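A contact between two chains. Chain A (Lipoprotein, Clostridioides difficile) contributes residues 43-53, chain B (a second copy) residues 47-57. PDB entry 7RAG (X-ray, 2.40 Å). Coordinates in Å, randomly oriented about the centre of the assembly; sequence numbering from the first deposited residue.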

ATOM      1  N   VAL A  43     -17.196   8.596 -18.319  1.00 49.00           N
ATOM      2  CA  VAL A  43     -17.076   9.731 -17.418  1.00 51.66           C
ATOM      3  C   VAL A  43     -16.367   9.271 -16.158  1.00 52.80           C
ATOM      4  O   VAL A  43     -16.762   8.286 -15.525  1.00 53.62           O
ATOM      5  CB  VAL A  43     -18.430  10.384 -17.090  1.00 54.13           C
ATOM      6  CG1 VAL A  43     -18.253  11.485 -16.091  1.00 53.81           C
ATOM      7  CG2 VAL A  43     -19.039  10.963 -18.348  1.00 49.57           C
ATOM      8  N   LEU A  44     -15.300   9.970 -15.817  1.00 53.53           N
ATOM      9  CA  LEU A  44     -14.523   9.703 -14.625  1.00 51.07           C
ATOM     10  C   LEU A  44     -14.553  10.948 -13.766  1.00 51.79           C
ATOM     11  O   LEU A  44     -14.793  12.052 -14.263  1.00 50.40           O
ATOM     12  CB  LEU A  44     -13.059   9.347 -14.964  1.00 51.73           C
ATOM     13  CG  LEU A  44     -12.866   8.069 -15.790  1.00 56.25           C
ATOM     14  CD1 LEU A  44     -12.978   8.344 -17.293  1.00 49.86           C
ATOM     15  CD2 LEU A  44     -11.565   7.383 -15.459  1.00 49.07           C
ATOM     16  N   ILE A  45     -14.315  10.764 -12.472  1.00 50.61           N
ATOM     17  CA  ILE A  45     -13.916  11.865 -11.607  1.00 50.50           C
ATOM     18  C   ILE A  45     -12.426  11.725 -11.330  1.00 52.66           C
ATOM     19  O   ILE A  45     -11.947  10.630 -11.006  1.00 56.30           O
ATOM     20  CB  ILE A  45     -14.749  11.897 -10.320  1.00 55.23           C
ATOM     21  CG1 ILE A  45     -16.216  12.100 -10.710  1.00 55.04           C
ATOM     22  CG2 ILE A  45     -14.269  13.028  -9.414  1.00 51.50           C
ATOM     23  CD1 ILE A  45     -17.185  11.741  -9.655  1.00 62.14           C
ATOM     24  N   HIS A  46     -11.688  12.808 -11.560  1.00 53.98           N
ATOM     25  CA  HIS A  46     -10.271  12.908 -11.252  1.00 52.77           C
ATOM     26  C   HIS A  46     -10.115  13.689  -9.975  1.00 55.11           C
ATOM     27  O   HIS A  46     -10.601  14.825  -9.882  1.00 53.89           O
ATOM     28  CB  HIS A  46      -9.499  13.655 -12.329  1.00 52.56           C
ATOM     29  CG  HIS A  46      -9.372  12.909 -13.603  1.00 53.74           C
ATOM     30  ND1 HIS A  46      -8.609  13.368 -14.653  1.00 55.75           N
ATOM     31  CD2 HIS A  46      -9.908  11.736 -14.003  1.00 50.95           C
ATOM     32  CE1 HIS A  46      -8.686  12.509 -15.650  1.00 54.38           C
ATOM     33  NE2 HIS A  46      -9.460  11.507 -15.275  1.00 53.99           N
ATOM     34  N   THR A  47      -9.402  13.106  -9.019  1.00 54.73           N
ATOM     35  CA  THR A  47      -9.039  13.787  -7.791  1.00 53.54           C
ATOM     36  C   THR A  47      -7.530  13.769  -7.610  1.00 56.82           C
ATOM     37  O   THR A  47      -6.873  12.743  -7.809  1.00 55.39           O
ATOM     38  CB  THR A  47      -9.744  13.144  -6.614  1.00 57.31           C
ATOM     39  OG1 THR A  47     -11.151  13.350  -6.767  1.00 62.74           O
ATOM     40  CG2 THR A  47      -9.302  13.775  -5.312  1.00 64.80           C
ATOM     41  N   TYR A  48      -6.979  14.915  -7.244  1.00 56.34           N
ATOM     42  CA  TYR A  48      -5.567  15.048  -6.935  1.00 58.72           C
ATOM     43  C   TYR A  48      -5.415  15.676  -5.559  1.00 62.32           C
ATOM     44  O   TYR A  48      -6.010  16.723  -5.286  1.00 63.19           O
ATOM     45  CB  TYR A  48      -4.877  15.907  -7.982  1.00 56.49           C
ATOM     46  CG  TYR A  48      -3.489  16.383  -7.629  1.00 60.48           C
ATOM     47  CD1 TYR A  48      -2.398  15.536  -7.748  1.00 59.97           C
ATOM     48  CD2 TYR A  48      -3.257  17.697  -7.235  1.00 62.35           C
ATOM     49  CE1 TYR A  48      -1.116  15.967  -7.478  1.00 64.97           C
ATOM     50  CE2 TYR A  48      -1.962  18.143  -6.952  1.00 65.64           C
ATOM     51  CZ  TYR A  48      -0.895  17.266  -7.078  1.00 65.49           C
ATOM     52  OH  TYR A  48       0.393  17.665  -6.807  1.00 65.11           O
ATOM     53  N   LYS A  49      -4.639  15.032  -4.692  1.00 63.17           N
ATOM     54  CA  LYS A  49      -4.137  15.663  -3.479  1.00 63.52           C
ATOM     55  C   LYS A  49      -2.629  15.459  -3.410  1.00 61.46           C
ATOM     56  O   LYS A  49      -2.127  14.378  -3.718  1.00 60.54           O
ATOM     57  CB  LYS A  49      -4.831  15.119  -2.206  1.00 62.10           C
ATOM     58  CG  LYS A  49      -4.872  13.607  -2.054  1.00 65.22           C
ATOM     59  N   LYS A  50      -1.905  16.518  -3.067  1.00 64.89           N
ATOM     60  CA  LYS A  50      -0.487  16.402  -2.747  1.00 64.54           C
ATOM     61  C   LYS A  50      -0.376  15.942  -1.297  1.00 61.53           C
ATOM     62  O   LYS A  50      -1.014  16.518  -0.418  1.00 66.55           O
ATOM     63  CB  LYS A  50       0.220  17.742  -2.958  1.00 62.79           C
ATOM     64  CG  LYS A  50       1.604  17.628  -3.557  1.00 64.97           C
ATOM     65  CD  LYS A  50       2.323  18.968  -3.604  1.00 66.85           C
ATOM     66  CE  LYS A  50       1.815  19.817  -4.744  1.00 65.64           C
ATOM     67  NZ  LYS A  50       2.143  21.263  -4.550  1.00 70.26           N
ATOM     68  N   THR A  51       0.359  14.861  -1.050  1.00 62.38           N
ATOM     69  CA  THR A  51       0.330  14.217   0.258  1.00 67.10           C
ATOM     70  C   THR A  51       1.741  14.071   0.810  1.00 65.14           C
ATOM     71  O   THR A  51       2.724  14.063   0.060  1.00 65.78           O
ATOM     72  CB  THR A  51      -0.348  12.828   0.222  1.00 68.52           C
ATOM     73  OG1 THR A  51       0.545  11.865  -0.342  1.00 67.93           O
ATOM     74  CG2 THR A  51      -1.609  12.861  -0.613  1.00 64.98           C
ATOM     75  N   ASP A  52       1.825  13.974   2.134  1.00 66.16           N
ATOM     76  CA  ASP A  52       3.101  13.837   2.821  1.00 65.86           C
ATOM     77  C   ASP A  52       3.546  12.380   2.860  1.00 64.49           C
ATOM     78  O   ASP A  52       2.730  11.467   2.991  1.00 70.97           O
ATOM     79  CB  ASP A  52       3.000  14.388   4.241  1.00 63.28           C
ATOM     80  CG  ASP A  52       2.688  15.866   4.266  1.00 69.70           C
ATOM     81  OD1 ASP A  52       2.408  16.386   5.360  1.00 82.49           O
ATOM     82  OD2 ASP A  52       2.707  16.516   3.200  1.00 71.59           O
ATOM     83  N   ASN A  53       4.844  12.161   2.708  1.00 64.11           N
ATOM     84  CA  ASN A  53       5.429  10.833   2.862  1.00 69.09           C
ATOM     85  C   ASN A  53       6.650  10.952   3.762  1.00 61.18           C
ATOM     86  O   ASN A  53       7.599  11.673   3.436  1.00 62.39           O
ATOM     87  CB  ASN A  53       5.799  10.214   1.509  1.00 69.62           C
ATOM     88  CG  ASN A  53       6.581   8.906   1.650  1.00 74.34           C
ATOM     89  OD1 ASN A  53       7.792   8.908   1.891  1.00 80.49           O
ATOM     90  ND2 ASN A  53       5.894   7.788   1.486  1.00 78.51           N
TER
ATOM     91  N   THR B  47      13.387  10.960   6.495  1.00 54.73           N
ATOM     92  CA  THR B  47      13.219  11.457   5.143  1.00 53.54           C
ATOM     93  C   THR B  47      11.778  11.886   4.919  1.00 56.82           C
ATOM     94  O   THR B  47      10.835  11.186   5.299  1.00 55.39           O
ATOM     95  CB  THR B  47      13.643  10.400   4.145  1.00 57.31           C
ATOM     96  OG1 THR B  47      15.046  10.173   4.299  1.00 62.74           O
ATOM     97  CG2 THR B  47      13.381  10.862   2.728  1.00 64.80           C
ATOM     98  N   TYR B  48      11.610  13.049   4.310  1.00 56.34           N
ATOM     99  CA  TYR B  48      10.304  13.560   3.934  1.00 58.72           C
ATOM    100  C   TYR B  48      10.314  13.913   2.456  1.00 62.32           C
ATOM    101  O   TYR B  48      11.203  14.638   1.997  1.00 63.19           O
ATOM    102  CB  TYR B  48       9.959  14.787   4.762  1.00 56.49           C
ATOM    103  CG  TYR B  48       8.785  15.600   4.274  1.00 60.48           C
ATOM    104  CD1 TYR B  48       7.485  15.187   4.525  1.00 59.97           C
ATOM    105  CD2 TYR B  48       8.971  16.810   3.616  1.00 62.35           C
ATOM    106  CE1 TYR B  48       6.400  15.940   4.131  1.00 64.97           C
ATOM    107  CE2 TYR B  48       7.878  17.580   3.205  1.00 65.64           C
ATOM    108  CZ  TYR B  48       6.591  17.133   3.470  1.00 65.49           C
ATOM    109  OH  TYR B  48       5.489  17.859   3.081  1.00 65.11           O
ATOM    110  N   LYS B  49       9.344  13.388   1.712  1.00 63.17           N
ATOM    111  CA  LYS B  49       9.031  13.888   0.379  1.00 63.52           C
ATOM    112  C   LYS B  49       7.534  14.165   0.303  1.00 61.46           C
ATOM    113  O   LYS B  49       6.724  13.387   0.806  1.00 60.54           O
ATOM    114  CB  LYS B  49       9.472  12.906  -0.734  1.00 62.10           C
ATOM    115  CG  LYS B  49       9.023  11.461  -0.576  1.00 65.22           C
ATOM    116  N   LYS B  50       7.175  15.308  -0.272  1.00 64.89           N
ATOM    117  CA  LYS B  50       5.784  15.588  -0.609  1.00 64.54           C
ATOM    118  C   LYS B  50       5.484  14.904  -1.938  1.00 61.53           C
ATOM    119  O   LYS B  50       6.242  15.057  -2.894  1.00 66.55           O
ATOM    120  CB  LYS B  50       5.549  17.097  -0.696  1.00 62.79           C
ATOM    121  CG  LYS B  50       4.222  17.553  -0.133  1.00 64.97           C
ATOM    122  CD  LYS B  50       3.969  19.033  -0.382  1.00 66.85           C
ATOM    123  CE  LYS B  50       4.760  19.888   0.579  1.00 65.64           C
ATOM    124  NZ  LYS B  50       4.904  21.293   0.087  1.00 70.26           N
ATOM    125  N   THR B  51       4.434  14.088  -1.987  1.00 62.38           N
ATOM    126  CA  THR B  51       4.213  13.218  -3.136  1.00 67.10           C
ATOM    127  C   THR B  51       2.811  13.422  -3.694  1.00 65.14           C
ATOM    128  O   THR B  51       1.903  13.879  -2.991  1.00 65.78           O
ATOM    129  CB  THR B  51       4.413  11.723  -2.797  1.00 68.52           C
ATOM    130  OG1 THR B  51       3.280  11.230  -2.080  1.00 67.93           O
ATOM    131  CG2 THR B  51       5.646  11.520  -1.944  1.00 64.98           C
ATOM    132  N   ASP B  52       2.656  13.091  -4.973  1.00 66.16           N
ATOM    133  CA  ASP B  52       1.381  13.233  -5.661  1.00 65.86           C
ATOM    134  C   ASP B  52       0.494  12.016  -5.419  1.00 64.49           C
ATOM    135  O   ASP B  52       0.971  10.885  -5.335  1.00 70.97           O
ATOM    136  CB  ASP B  52       1.605  13.423  -7.158  1.00 63.28           C
ATOM    137  CG  ASP B  52       2.371  14.687  -7.471  1.00 69.70           C
ATOM    138  OD1 ASP B  52       2.766  14.858  -8.637  1.00 82.49           O
ATOM    139  OD2 ASP B  52       2.596  15.511  -6.559  1.00 71.59           O
ATOM    140  N   ASN B  53      -0.800  12.259  -5.270  1.00 64.11           N
ATOM    141  CA  ASN B  53      -1.783  11.185  -5.171  1.00 69.09           C
ATOM    142  C   ASN B  53      -2.931  11.502  -6.118  1.00 61.18           C
ATOM    143  O   ASN B  53      -3.590  12.538  -5.976  1.00 62.39           O
ATOM    144  CB  ASN B  53      -2.286  11.003  -3.735  1.00 69.62           C
ATOM    145  CG  ASN B  53      -3.448  10.012  -3.634  1.00 74.34           C
ATOM    146  OD1 ASN B  53      -4.603  10.351  -3.912  1.00 80.49           O
ATOM    147  ND2 ASN B  53      -3.148   8.791  -3.226  1.00 78.51           N
ATOM    148  N   TYR B  54      -3.157  10.611  -7.077  1.00 60.86           N
ATOM    149  CA  TYR B  54      -4.210  10.744  -8.072  1.00 61.94           C
ATOM    150  C   TYR B  54      -5.228   9.624  -7.873  1.00 63.90           C
ATOM    151  O   TYR B  54      -4.855   8.475  -7.639  1.00 70.82           O
ATOM    152  CB  TYR B  54      -3.633  10.674  -9.473  1.00 62.67           C
ATOM    153  CG  TYR B  54      -2.886  11.902  -9.939  1.00 64.27           C
ATOM    154  CD1 TYR B  54      -3.570  13.003 -10.433  1.00 66.13           C
ATOM    155  CD2 TYR B  54      -1.495  11.948  -9.936  1.00 63.98           C
ATOM    156  CE1 TYR B  54      -2.896  14.120 -10.895  1.00 67.66           C
ATOM    157  CE2 TYR B  54      -0.813  13.069 -10.386  1.00 65.48           C
ATOM    158  CZ  TYR B  54      -1.519  14.150 -10.874  1.00 67.32           C
ATOM    159  OH  TYR B  54      -0.869  15.274 -11.333  1.00 68.89           O
ATOM    160  N   LYS B  55      -6.513   9.953  -7.919  1.00 61.55           N
ATOM    161  CA  LYS B  55      -7.553   8.935  -7.954  1.00 62.52           C
ATOM    162  C   LYS B  55      -8.447   9.192  -9.156  1.00 62.08           C
ATOM    163  O   LYS B  55      -8.913  10.318  -9.346  1.00 63.70           O
ATOM    164  CB  LYS B  55      -8.368   8.936  -6.670  1.00 62.18           C
ATOM    165  CG  LYS B  55      -9.444   7.883  -6.616  1.00 69.31           C
ATOM    166  CD  LYS B  55      -9.783   7.562  -5.175  1.00 77.31           C
ATOM    167  CE  LYS B  55     -11.130   6.854  -5.061  1.00 79.01           C
ATOM    168  NZ  LYS B  55     -10.995   5.579  -4.289  1.00 88.45           N
ATOM    169  N   LEU B  56      -8.640   8.172  -9.992  1.00 61.49           N
ATOM    170  CA  LEU B  56      -9.599   8.215 -11.089  1.00 62.61           C
ATOM    171  C   LEU B  56     -10.691   7.206 -10.777  1.00 61.52           C
ATOM    172  O   LEU B  56     -10.408   6.007 -10.666  1.00 63.70           O
ATOM    173  CB  LEU B  56      -8.964   7.879 -12.440  1.00 62.94           C
ATOM    174  CG  LEU B  56      -7.482   8.154 -12.680  1.00 63.27           C
ATOM    175  CD1 LEU B  56      -7.178   7.917 -14.155  1.00 64.88           C
ATOM    176  CD2 LEU B  56      -7.091   9.578 -12.279  1.00 64.36           C
ATOM    177  N   GLU B  57     -11.924   7.676 -10.631  1.00 62.43           N
ATOM    178  CA  GLU B  57     -13.040   6.777 -10.405  1.00 61.57           C
ATOM    179  C   GLU B  57     -14.069   6.923 -11.521  1.00 62.91           C
ATOM    180  O   GLU B  57     -14.450   8.040 -11.888  1.00 64.73           O
ATOM    181  CB  GLU B  57     -13.680   7.025  -9.036  1.00 61.21           C
ATOM    182  CG  GLU B  57     -15.029   6.332  -8.894  1.00 61.86           C
ATOM    183  CD  GLU B  57     -15.825   6.886  -7.759  1.00 73.19           C
ATOM    184  OE1 GLU B  57     -15.184   7.490  -6.867  1.00 79.36           O
ATOM    185  OE2 GLU B  57     -17.077   6.749  -7.779  1.00 78.18           O
TER

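The two strands run antiparallel, edge to edge, and join the two copies into one sheet. Their register centres on Thr A51 opposite Thr B51, where the backbones exchange a pair of nearly linear hydrogen bonds: Thr A51 N to Thr B51 O and Thr B51 N to Thr A51 O, each 2.7 Å. Contacts around this point therefore occur twice, once in each direction.

Asn A53 has the most surface covered by the other strand. Its backbone forms a hydrogen-bonded pair with Lys B49: Asn A53 N donates to Lys B49 O at 2.9 Å, with a bent N-H...O angle of 134°, and Lys B49 N donates to Asn A53 O at 3.0 Å. Asn A53 CB lies 3.7 Å from Thr B51 CG2. A short side chain with an aliphatic CB and a polar amide suits a partly exposed position, packing against the threonine methyl while Asn A53 OD1 lies 3.8 Å from Lys B49 CG. Between the two asparagine pairs, Thr A51 OG1 and Thr B51 OG1 approach to 3.3 Å, a weak hydrogen bond in which either hydroxyl could be the donor. Threonine, beta-branched and at home in strands, supplies both this hydroxyl and the methyl that meets asparagine.

Tyr A48, on the face that also carries His A46 and Lys A50, is buried and reaches two partners. Its ring lies obliquely to that of Tyr B54, the planes at 39°, with Tyr A48 CD1 3.5 Å from Tyr B54 CE1. At its far end, Tyr A48 OH donates a hydrogen bond to Asp B52 OD2 at 3.1 Å. Tyrosine suits the place because its ring offers apolar surface while its hydroxyl can satisfy a carboxylate; the hydrogen bond itself recurs from Tyr B48 OH to Asp A52 OD2, also 3.1 Å. Between these two bonds the lysine chains meet through their aliphatic parts, Lys A50 CD lying 3.6 Å from Lys B50 CD, while each NZ is hydrogen-bonded elsewhere in the structure.

Glu B57 contributes nearly as much covered area as Tyr A48. Ile A45 N donates to Glu B57 O at 2.8 Å, and Glu B57 N to Ile A45 O at 3.0 Å. The side chain comes no nearer than Glu B57 CB to Ile A45 O, 4.5 Å; a partly exposed position lets its carboxylate remain without a partner in this contact while the backbone does the pairing. On the opposite face, Leu B56 sets CD2 over the His A46 ring, 4.2 Å from its centroid, a branched aliphatic offering C-H groups to an aromatic face in a buried spot.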